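Local coordinates for protein beta-mannosidase (Trichoderma harzianum, PDB 4CVU) that probably hydrolyses terminal beta-linked mannose residues from the non-reducing ends of oligosaccharides, as a fungal member of glycoside hydrolase family 2, at residues 312-317 / 376-381. Numbering follows the deposited sequence.
Sequences LWWPRD and EINGHE. With CD (cadmium ion), chain U.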
loop_
_atom_site.group_PDB
_atom_site.type_symbol
_atom_site.label_atom_id
_atom_site.label_comp_id
_atom_site.label_asym_id
_atom_site.label_seq_id
_atom_site.Cartn_x
_atom_site.Cartn_y
_atom_site.Cartn_z
ATOM N N LEU A 312 15.829 48.655 10.172
ATOM C CA LEU A 312 16.458 47.631 9.336
ATOM C C LEU A 312 15.866 46.213 9.499
ATOM O O LEU A 312 15.454 45.812 10.573
ATOM C CB LEU A 312 17.980 47.598 9.549
ATOM C CG LEU A 312 18.750 48.891 9.270
ATOM C CD1 LEU A 312 20.254 48.654 9.260
ATOM C CD2 LEU A 312 18.338 49.508 7.955
ATOM N N TRP A 313 15.810 45.496 8.395
ATOM C CA TRP A 313 15.502 44.070 8.391
ATOM C C TRP A 313 16.777 43.291 8.682
ATOM O O TRP A 313 17.844 43.596 8.131
ATOM C CB TRP A 313 14.926 43.678 7.034
ATOM C CG TRP A 313 14.478 42.224 6.875
ATOM C CD1 TRP A 313 13.201 41.743 7.004
ATOM C CD2 TRP A 313 15.295 41.092 6.497
ATOM N NE1 TRP A 313 13.178 40.373 6.752
ATOM C CE2 TRP A 313 14.445 39.960 6.427
ATOM C CE3 TRP A 313 16.662 40.921 6.231
ATOM C CZ2 TRP A 313 14.919 38.689 6.113
ATOM C CZ3 TRP A 313 17.123 39.630 5.885
ATOM C CH2 TRP A 313 16.256 38.551 5.845
ATOM N N TRP A 314 16.645 42.301 9.552
ATOM C CA TRP A 314 17.716 41.349 9.839
ATOM C C TRP A 314 17.193 39.907 9.707
ATOM O O TRP A 314 16.001 39.643 9.900
ATOM C CB TRP A 314 18.233 41.550 11.274
ATOM C CG TRP A 314 18.739 42.934 11.555
ATOM C CD1 TRP A 314 18.008 43.972 12.046
ATOM C CD2 TRP A 314 20.080 43.427 11.391
ATOM N NE1 TRP A 314 18.796 45.073 12.200
ATOM C CE2 TRP A 314 20.074 44.777 11.804
ATOM C CE3 TRP A 314 21.278 42.866 10.944
ATOM C CZ2 TRP A 314 21.213 45.571 11.777
ATOM C CZ3 TRP A 314 22.422 43.656 10.918
ATOM C CH2 TRP A 314 22.377 45.002 11.338
ATOM N N PRO A 315 18.087 38.972 9.410
ATOM C CA PRO A 315 17.736 37.542 9.528
ATOM C C PRO A 315 17.372 37.116 10.970
ATOM O O PRO A 315 17.571 37.872 11.927
ATOM C CB PRO A 315 19.019 36.830 9.066
ATOM C CG PRO A 315 19.710 37.825 8.170
ATOM C CD PRO A 315 19.398 39.159 8.763
ATOM N N ARG A 316 16.823 35.921 11.111
ATOM C CA ARG A 316 16.478 35.386 12.427
ATOM C C ARG A 316 17.705 35.268 13.328
ATOM O O ARG A 316 18.795 34.927 12.867
ATOM C CB ARG A 316 15.722 34.048 12.333
ATOM C CG ARG A 316 16.342 32.913 11.507
ATOM C CD ARG A 316 15.361 31.703 11.468
ATOM N NE ARG A 316 14.916 31.370 12.815
ATOM C CZ ARG A 316 15.678 30.766 13.729
ATOM N NH1 ARG A 316 16.928 30.380 13.456
ATOM N NH2 ARG A 316 15.194 30.550 14.940
ATOM N N ASP A 317 17.500 35.561 14.620
ATOM C CA ASP A 317 18.577 35.604 15.623
ATOM C C ASP A 317 19.689 36.644 15.314
ATOM O O ASP A 317 20.782 36.566 15.871
ATOM C CB ASP A 317 19.174 34.198 15.881
ATOM C CG ASP A 317 18.349 33.373 16.891
ATOM O OD1 ASP A 317 17.216 33.774 17.211
ATOM O OD2 ASP A 317 18.854 32.325 17.385
ATOM N N GLU A 376 27.353 39.306 3.729
ATOM C CA GLU A 376 27.286 40.380 4.732
ATOM C C GLU A 376 25.879 40.977 4.810
ATOM O O GLU A 376 25.282 41.275 3.781
ATOM C CB GLU A 376 28.259 41.490 4.389
ATOM C CG GLU A 376 29.706 41.038 4.351
ATOM C CD GLU A 376 30.671 42.140 3.996
ATOM O OE1 GLU A 376 30.252 43.323 3.903
ATOM O OE2 GLU A 376 31.861 41.819 3.783
ATOM N N ILE A 377 25.358 41.158 6.015
ATOM C CA ILE A 377 24.022 41.730 6.186
ATOM C C ILE A 377 24.148 43.087 6.851
ATOM O O ILE A 377 24.667 43.201 7.931
ATOM C CB ILE A 377 23.055 40.808 6.950
ATOM C CG1 ILE A 377 21.628 41.368 7.056
ATOM C CG2 ILE A 377 23.541 40.520 8.352
ATOM C CD1 ILE A 377 20.788 41.318 5.821
ATOM N N ASN A 378 23.695 44.117 6.144
ATOM C CA ASN A 378 23.807 45.482 6.610
ATOM C C ASN A 378 25.262 45.769 7.020
ATOM O O ASN A 378 25.496 46.358 8.013
ATOM C CB ASN A 378 22.871 45.742 7.766
ATOM C CG ASN A 378 21.424 45.626 7.373
ATOM O OD1 ASN A 378 21.047 46.068 6.310
ATOM N ND2 ASN A 378 20.606 45.017 8.239
ATOM N N GLY A 379 26.210 45.308 6.251
ATOM C CA GLY A 379 27.605 45.580 6.512
ATOM C C GLY A 379 28.314 44.623 7.441
ATOM O O GLY A 379 29.513 44.654 7.523
ATOM N N HIS A 380 27.586 43.728 8.092
ATOM C CA HIS A 380 28.203 42.752 9.016
ATOM C C HIS A 380 28.337 41.378 8.374
ATOM O O HIS A 380 27.366 40.836 7.853
ATOM C CB HIS A 380 27.396 42.602 10.303
ATOM C CG HIS A 380 27.117 43.901 11.000
ATOM N ND1 HIS A 380 26.128 44.774 10.586
ATOM C CD2 HIS A 380 27.686 44.470 12.087
ATOM C CE1 HIS A 380 26.096 45.817 11.398
ATOM N NE2 HIS A 380 27.039 45.664 12.307
ATOM N N GLU A 381 29.555 40.845 8.393
ATOM C CA GLU A 381 29.794 39.418 8.156
ATOM C C GLU A 381 28.975 38.557 9.102
ATOM O O GLU A 381 28.806 38.900 10.279
ATOM C CB GLU A 381 31.269 39.106 8.416
ATOM C CG GLU A 381 32.137 39.522 7.289
ATOM C CD GLU A 381 33.621 39.321 7.559
ATOM O OE1 GLU A 381 34.038 38.553 8.426
ATOM O OE2 GLU A 381 34.383 39.938 6.845
HETATM CD CD CD U . 36.426 39.202 7.308
HETATM O O HOH W 1 37.744 38.804 9.306
HETATM O O HOH W 2 36.484 37.233 5.742
HETATM O O HOH W 3 37.621 41.214 6.206
#
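ND2 of Asn-378 sits over one face of the Trp-314 indole, the two side chains crossing obliquely. It lies 3.3 Å above the ring plane, shifted toward the rim, and the amide plane stands at 83° to the ring. ND2 also donates a hydrogen bond of 3.1 Å to the carbonyl O of Trp-313. The N-H...O angle is 146°, and the acceptor lies close to the amide plane. At the other end, OD1 accepts from the backbone N of Thr-350. These two hydrogen bonds set the amide rotation. CD1 of Leu-312 packs 3.8 Å from CG of Asn-378, the two side chains running past each other in opposite directions.

Ile-377 makes the apolar half of the contact. Its CG1 is anti to the backbone N (chi1 -176°). The side chains of Ile-377 and Pro-315 reach toward each other tip to tip, with CG1 3.6 Å from CD. CD1 reaches the edge of the Trp-313 ring, 4.0 Å from CZ3. CG2 touches CE3 of Trp-314.

His-380 approaches the rim of Trp-314, with CE1 3.8 Å from CH2. The two rings are inclined obliquely. His-380 ND1 donates a weak bond to the carbonyl O of Ile-377, and its ring stacks on Trp-762.

Asn-378 and Gly-379 are the central residues of a type I' turn that closes a beta-hairpin between strands 374-377 and 380-389. Beyond it, both carboxylate oxygens of Glu-381 bind a cadmium ion, with three waters. Residues 312-317, from the loop between strands 298-305 and 324-332, join the family 2 Ig-like region to what is probably the catalytic (beta/alpha)8 barrel domain. This loop packs against the hairpin turn, with Trp-313 and Pro-315 also touching Leu-442 of strand 442-446.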